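Local structure of agmatine ureohydrolase (Thermoplasma volcanium GSS1, 3PZL) at residues Tyr225-Met230 / Gly267-Glu272; Gly121-Ile126 / Tyr158-Val163. The protein probably hydrolyses agmatine to putrescine and urea, using two manganese ions bound in each subunit. All coordinates share one frame; numbering follows the deposited sequence.

Interaction 1. Residues Tyr225-Met230 / Gly267-Glu272. With MN (manganese (II) ion), chain G; MN (manganese (II) ion), chain F.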
loop_
_atom_site.group_PDB
_atom_site.type_symbol
_atom_site.label_atom_id
_atom_site.label_comp_id
_atom_site.label_asym_id
_atom_site.label_seq_id
_atom_site.Cartn_x
_atom_site.Cartn_y
_atom_site.Cartn_z
ATOM N N TYR B 225 -7.077 33.031 -17.288
ATOM C CA TYR B 225 -6.607 32.390 -16.083
ATOM C C TYR B 225 -6.934 30.915 -16.293
ATOM O O TYR B 225 -8.044 30.576 -16.745
ATOM C CB TYR B 225 -7.299 32.974 -14.835
ATOM C CG TYR B 225 -6.854 32.311 -13.549
ATOM C CD1 TYR B 225 -7.435 31.117 -13.131
ATOM C CD2 TYR B 225 -5.846 32.873 -12.758
ATOM C CE1 TYR B 225 -7.022 30.490 -11.961
ATOM C CE2 TYR B 225 -5.421 32.253 -11.576
ATOM C CZ TYR B 225 -6.016 31.062 -11.181
ATOM O OH TYR B 225 -5.639 30.396 -10.034
ATOM N N ILE B 226 -5.967 30.047 -15.988
ATOM C CA ILE B 226 -6.137 28.614 -16.211
ATOM C C ILE B 226 -6.216 27.874 -14.898
ATOM O O ILE B 226 -5.287 27.902 -14.099
ATOM C CB ILE B 226 -5.004 27.998 -17.039
ATOM C CG1 ILE B 226 -4.700 28.862 -18.258
ATOM C CG2 ILE B 226 -5.388 26.579 -17.445
ATOM C CD1 ILE B 226 -3.590 28.356 -19.119
ATOM N N SER B 227 -7.334 27.202 -14.687
ATOM C CA SER B 227 -7.525 26.404 -13.485
ATOM C C SER B 227 -7.692 24.910 -13.821
ATOM O O SER B 227 -8.658 24.519 -14.512
ATOM C CB SER B 227 -8.725 26.901 -12.722
ATOM O OG SER B 227 -8.705 26.302 -11.460
ATOM N N VAL B 228 -6.747 24.088 -13.356
ATOM C CA VAL B 228 -6.755 22.670 -13.674
ATOM C C VAL B 228 -7.191 21.796 -12.483
ATOM O O VAL B 228 -6.436 21.602 -11.507
ATOM C CB VAL B 228 -5.418 22.215 -14.170
ATOM C CG1 VAL B 228 -5.525 20.841 -14.681
ATOM C CG2 VAL B 228 -4.950 23.079 -15.260
ATOM N N ASP B 229 -8.431 21.295 -12.561
ATOM C CA ASP B 229 -8.970 20.362 -11.581
ATOM C C ASP B 229 -8.476 19.009 -12.053
ATOM O O ASP B 229 -8.847 18.508 -13.114
ATOM C CB ASP B 229 -10.484 20.407 -11.607
ATOM C CG ASP B 229 -11.136 19.628 -10.469
ATOM O OD1 ASP B 229 -10.594 18.565 -10.097
ATOM O OD2 ASP B 229 -12.206 20.076 -9.976
HETATM N N MSE B 230 -7.610 18.422 -11.258
HETATM C CA MSE B 230 -6.776 17.344 -11.731
HETATM C C MSE B 230 -7.588 16.135 -12.176
HETATM O O MSE B 230 -7.103 15.313 -12.956
HETATM C CB MSE B 230 -5.823 16.980 -10.628
HETATM C CG MSE B 230 -4.590 16.335 -11.081
HETATM SE SE MSE B 230 -3.314 17.458 -12.085
HETATM C CE MSE B 230 -2.032 15.961 -12.343
ATOM N N GLY B 267 -2.551 33.924 -14.615
ATOM C CA GLY B 267 -2.416 33.087 -13.431
ATOM C C GLY B 267 -2.730 31.636 -13.730
ATOM O O GLY B 267 -3.400 31.338 -14.709
ATOM N N PHE B 268 -2.270 30.747 -12.862
ATOM C CA PHE B 268 -2.414 29.326 -13.062
ATOM C C PHE B 268 -2.593 28.576 -11.738
ATOM O O PHE B 268 -2.057 28.980 -10.710
ATOM C CB PHE B 268 -1.168 28.836 -13.788
ATOM C CG PHE B 268 -1.217 27.391 -14.205
ATOM C CD1 PHE B 268 -2.377 26.841 -14.688
ATOM C CD2 PHE B 268 -0.065 26.595 -14.161
ATOM C CE1 PHE B 268 -2.423 25.505 -15.097
ATOM C CE2 PHE B 268 -0.094 25.247 -14.571
ATOM C CZ PHE B 268 -1.280 24.701 -15.044
ATOM N N ASP B 269 -3.331 27.472 -11.761
ATOM C CA ASP B 269 -3.412 26.604 -10.593
ATOM C C ASP B 269 -3.655 25.133 -10.889
ATOM O O ASP B 269 -4.094 24.779 -11.991
ATOM C CB ASP B 269 -4.401 27.127 -9.560
ATOM C CG ASP B 269 -5.847 26.963 -9.965
ATOM O OD1 ASP B 269 -6.217 25.995 -10.642
ATOM O OD2 ASP B 269 -6.636 27.831 -9.566
ATOM N N ILE B 270 -3.325 24.284 -9.910
ATOM C CA ILE B 270 -3.465 22.823 -10.016
ATOM C C ILE B 270 -4.068 22.325 -8.713
ATOM O O ILE B 270 -3.569 22.670 -7.654
ATOM C CB ILE B 270 -2.101 22.110 -10.298
ATOM C CG1 ILE B 270 -1.381 22.769 -11.487
ATOM C CG2 ILE B 270 -2.293 20.602 -10.551
ATOM C CD1 ILE B 270 0.090 22.427 -11.630
ATOM N N VAL B 271 -5.140 21.542 -8.785
ATOM C CA VAL B 271 -5.914 21.219 -7.605
ATOM C C VAL B 271 -6.604 19.864 -7.653
ATOM O O VAL B 271 -6.783 19.272 -8.696
ATOM C CB VAL B 271 -7.005 22.291 -7.331
ATOM C CG1 VAL B 271 -6.392 23.663 -7.153
ATOM C CG2 VAL B 271 -8.072 22.298 -8.451
ATOM N N GLU B 272 -7.033 19.402 -6.496
ATOM C CA GLU B 272 -7.932 18.243 -6.366
ATOM C C GLU B 272 -7.294 16.899 -6.664
ATOM O O GLU B 272 -7.995 15.993 -7.151
ATOM C CB GLU B 272 -9.222 18.388 -7.187
ATOM C CG GLU B 272 -10.136 19.506 -6.755
ATOM C CD GLU B 272 -10.886 19.187 -5.478
ATOM O OE1 GLU B 272 -11.000 17.978 -5.177
ATOM O OE2 GLU B 272 -11.355 20.119 -4.763
HETATM MN MN MN G . -13.635 18.133 -10.404
HETATM MN MN MN F . -13.775 21.128 -9.098
#
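Tyr225 CG and Ser227 OG both lie anti to their own backbone N (chi1 179° for Tyr225), while Asp269 on the neighbouring strand holds CG between its backbone N and carbonyl carbon (chi1 73°), and these settings bring two hydroxyls onto one carboxylate. Tyr225 OH donates to Asp269 OD2 at 2.8 Å, reaching it from above the carboxylate plane, and Ser227 OG donates to Asp269 OD1 at 2.6 Å on the syn side. Thr127 also bonds both Asp269 OD2 and Ser227 OG, and Ser227 OG meets His124 NE2 as well, so this buried carboxylate sits in a network leading to a metal ligand. The Tyr225 ring passes over the Gly267 carbonyl, whose O lies 3.5 Å from CD2. An alanine in place of Tyr225 would probably cost Asp269 OD2 one of its hydroxyl partners and open a gap above Gly267.

Behind these groups the strands run parallel, about 5° apart, joined by alternating backbone bonds such as Asp269 N to Ile226 O and Val271 N to Val228 O. The last, Met230 N to Val271 O at 2.8 Å, lies where the first strand has already ended. On the face of Ile226, Val228 and Ile270, the Phe268 ring receives contacts at its edge, including Val228 CG2 at 3.5 Å from CE1. The selenium of Met230 rests beside Ile270 CG2, and helix 281-303 packs over both residues.

At the strand end Asp229 OD2 bridges both manganese ions, 2.1 Å from the one that His124 also binds. Glu272 lays its CB 3.2 Å from Asp229 OD1 and sends OE2 to His124 N. Adjacent strands of a beta-alpha-beta unit, carrying a bridging aspartate at their C-terminal end, are characteristic of the binuclear manganese site of the arginase fold.

Interaction 2. Residues Gly121-Ile126 / Tyr158-Val163. With MN (manganese (II) ion), chain F.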
loop_
_atom_site.group_PDB
_atom_site.type_symbol
_atom_site.label_atom_id
_atom_site.label_comp_id
_atom_site.label_asym_id
_atom_site.label_seq_id
_atom_site.Cartn_x
_atom_site.Cartn_y
_atom_site.Cartn_z
ATOM N N GLY B 121 -2.728 23.803 -4.852
ATOM C CA GLY B 121 -3.689 23.678 -3.820
ATOM C C GLY B 121 -3.959 22.276 -3.373
ATOM O O GLY B 121 -3.247 21.350 -3.724
ATOM N N GLY B 122 -4.966 22.188 -2.513
ATOM C CA GLY B 122 -5.705 20.997 -2.291
ATOM C C GLY B 122 -6.960 21.182 -3.132
ATOM O O GLY B 122 -6.907 21.031 -4.378
ATOM N N GLU B 123 -8.070 21.528 -2.470
ATOM C CA GLU B 123 -9.392 21.622 -3.122
ATOM C C GLU B 123 -9.462 22.653 -4.219
ATOM O O GLU B 123 -8.557 23.479 -4.364
ATOM C CB GLU B 123 -10.470 22.017 -2.140
ATOM C CG GLU B 123 -10.803 21.007 -1.152
ATOM C CD GLU B 123 -11.907 21.463 -0.268
ATOM O OE1 GLU B 123 -12.308 22.652 -0.348
ATOM O OE2 GLU B 123 -12.376 20.616 0.513
ATOM N N HIS B 124 -10.562 22.596 -4.966
ATOM C CA HIS B 124 -10.801 23.493 -6.091
ATOM C C HIS B 124 -11.397 24.813 -5.628
ATOM O O HIS B 124 -11.380 25.797 -6.360
ATOM C CB HIS B 124 -11.719 22.849 -7.135
ATOM C CG HIS B 124 -11.571 23.428 -8.499
ATOM N ND1 HIS B 124 -12.173 22.858 -9.618
ATOM C CD2 HIS B 124 -10.873 24.518 -8.931
ATOM C CE1 HIS B 124 -11.868 23.593 -10.677
ATOM N NE2 HIS B 124 -11.093 24.610 -10.285
ATOM N N SER B 125 -11.911 24.854 -4.412
ATOM C CA SER B 125 -12.585 26.053 -3.983
ATOM C C SER B 125 -11.618 27.188 -3.718
ATOM O O SER B 125 -12.045 28.325 -3.603
ATOM C CB SER B 125 -13.432 25.790 -2.755
ATOM O OG SER B 125 -12.620 25.290 -1.704
ATOM N N ILE B 126 -10.323 26.917 -3.646
ATOM C CA ILE B 126 -9.375 28.006 -3.520
ATOM C C ILE B 126 -9.346 28.914 -4.747
ATOM O O ILE B 126 -8.945 30.074 -4.646
ATOM C CB ILE B 126 -7.993 27.500 -3.219
ATOM C CG1 ILE B 126 -7.481 26.589 -4.333
ATOM C CG2 ILE B 126 -8.004 26.752 -1.902
ATOM C CD1 ILE B 126 -6.036 26.162 -4.179
ATOM N N TYR B 158 -19.469 28.113 -0.764
ATOM C CA TYR B 158 -18.083 27.967 -1.158
ATOM C C TYR B 158 -17.557 26.517 -1.067
ATOM O O TYR B 158 -16.359 26.294 -1.166
ATOM C CB TYR B 158 -17.196 28.948 -0.387
ATOM C CG TYR B 158 -17.615 30.390 -0.558
ATOM C CD1 TYR B 158 -17.587 31.005 -1.816
ATOM C CD2 TYR B 158 -18.045 31.149 0.540
ATOM C CE1 TYR B 158 -17.984 32.339 -1.969
ATOM C CE2 TYR B 158 -18.447 32.480 0.393
ATOM C CZ TYR B 158 -18.412 33.065 -0.864
ATOM O OH TYR B 158 -18.795 34.380 -1.017
ATOM N N ASN B 159 -18.461 25.552 -0.908
ATOM C CA ASN B 159 -18.137 24.136 -1.111
ATOM C C ASN B 159 -17.530 23.874 -2.490
ATOM O O ASN B 159 -18.010 24.436 -3.481
ATOM C CB ASN B 159 -19.392 23.285 -0.955
ATOM C CG ASN B 159 -19.136 21.816 -1.208
ATOM O OD1 ASN B 159 -18.976 21.044 -0.260
ATOM N ND2 ASN B 159 -19.094 21.420 -2.480
ATOM N N HIS B 160 -16.521 22.989 -2.551
ATOM C CA HIS B 160 -15.715 22.765 -3.770
ATOM C C HIS B 160 -16.465 22.153 -4.968
ATOM O O HIS B 160 -15.875 21.908 -6.029
ATOM C CB HIS B 160 -14.438 21.966 -3.452
ATOM C CG HIS B 160 -14.651 20.482 -3.355
ATOM N ND1 HIS B 160 -15.671 19.914 -2.611
ATOM C CD2 HIS B 160 -13.965 19.448 -3.895
ATOM C CE1 HIS B 160 -15.607 18.597 -2.709
ATOM N NE2 HIS B 160 -14.579 18.290 -3.480
ATOM N N ALA B 161 -17.758 21.909 -4.792
ATOM C CA ALA B 161 -18.609 21.464 -5.878
ATOM C C ALA B 161 -19.454 22.623 -6.435
ATOM O O ALA B 161 -20.389 22.407 -7.215
ATOM C CB ALA B 161 -19.501 20.340 -5.386
ATOM N N CYS B 162 -19.121 23.847 -6.030
ATOM C CA CYS B 162 -19.875 25.032 -6.407
ATOM C C CYS B 162 -18.961 26.074 -7.026
ATOM O O CYS B 162 -19.418 27.183 -7.353
ATOM C CB CYS B 162 -20.528 25.650 -5.180
ATOM S SG CYS B 162 -21.572 24.568 -4.233
ATOM N N VAL B 163 -17.679 25.726 -7.186
ATOM C CA VAL B 163 -16.693 26.682 -7.690
ATOM C C VAL B 163 -17.148 27.389 -8.987
ATOM O O VAL B 163 -17.065 28.613 -9.086
ATOM C CB VAL B 163 -15.250 26.092 -7.770
ATOM C CG1 VAL B 163 -15.255 24.828 -8.466
ATOM C CG2 VAL B 163 -14.293 27.036 -8.479
HETATM MN MN MN F . -13.775 21.128 -9.098
#
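His124 and Val163 meet at the C-terminal end of the parallel sheet, where the arginase fold builds its metal site. Here the loop after strand 116-121 packs against the turn leading into helix 163-171 and against Val163, that helix's first residue. The turn is of type I, from Asn159 to Cys162, with Cys162 as N-cap.

Metal coordination involves the first segment alone: His124 binds a manganese ion through ND1 at 2.4 Å, and Asp144, Asp148 and Asp229 complete that site.

Van der Waals packing joins the segments directly. Val163 CG1 stands over one face of the His124 ring, 4.0 Å from its centroid and displaced toward the rim, a CH-pi contact that backs the imidazole, while CG2 rests against the His124 backbone O. The Ser125 CB lies 3.4 Å from Tyr158 O and also packs on the CB of His160, which in turn approaches Glu123 OE1.

No hydrogen bond crosses between the two segments. Within the first, with OG between its backbone N and carbonyl carbon (chi1 58°), Ser125 reaches back to the Glu123 carboxylate, whose OE2 bonds Ser48. That link runs from Ser125 OG to Glu123 OE1 at 3.0 Å, nearly in line with the C-O bond.

How the interactions relate
Interaction 1 lies at the very centre of the chain, all its residues buried, and its two segments are neighbouring strands; interaction 2, about 11 Å away between centres, joins a loop to a helix-leading turn beyond the strand ends and includes partly exposed residues. Their chemistry follows from place: backbone bonds and a buried polar cluster unite the strands, whereas van der Waals contacts, with no hydrogen bond across, join 121-126 to 158-163. Both converge on one manganese ion, to which Asp229 and His124 each contribute a ligand atom. They also meet directly, since Glu272 N approaches Gly122 O at 2.7 Å, a probable hydrogen bond that ties the end of strand 265-271 to the loop following its sheet neighbour, strand 116-121.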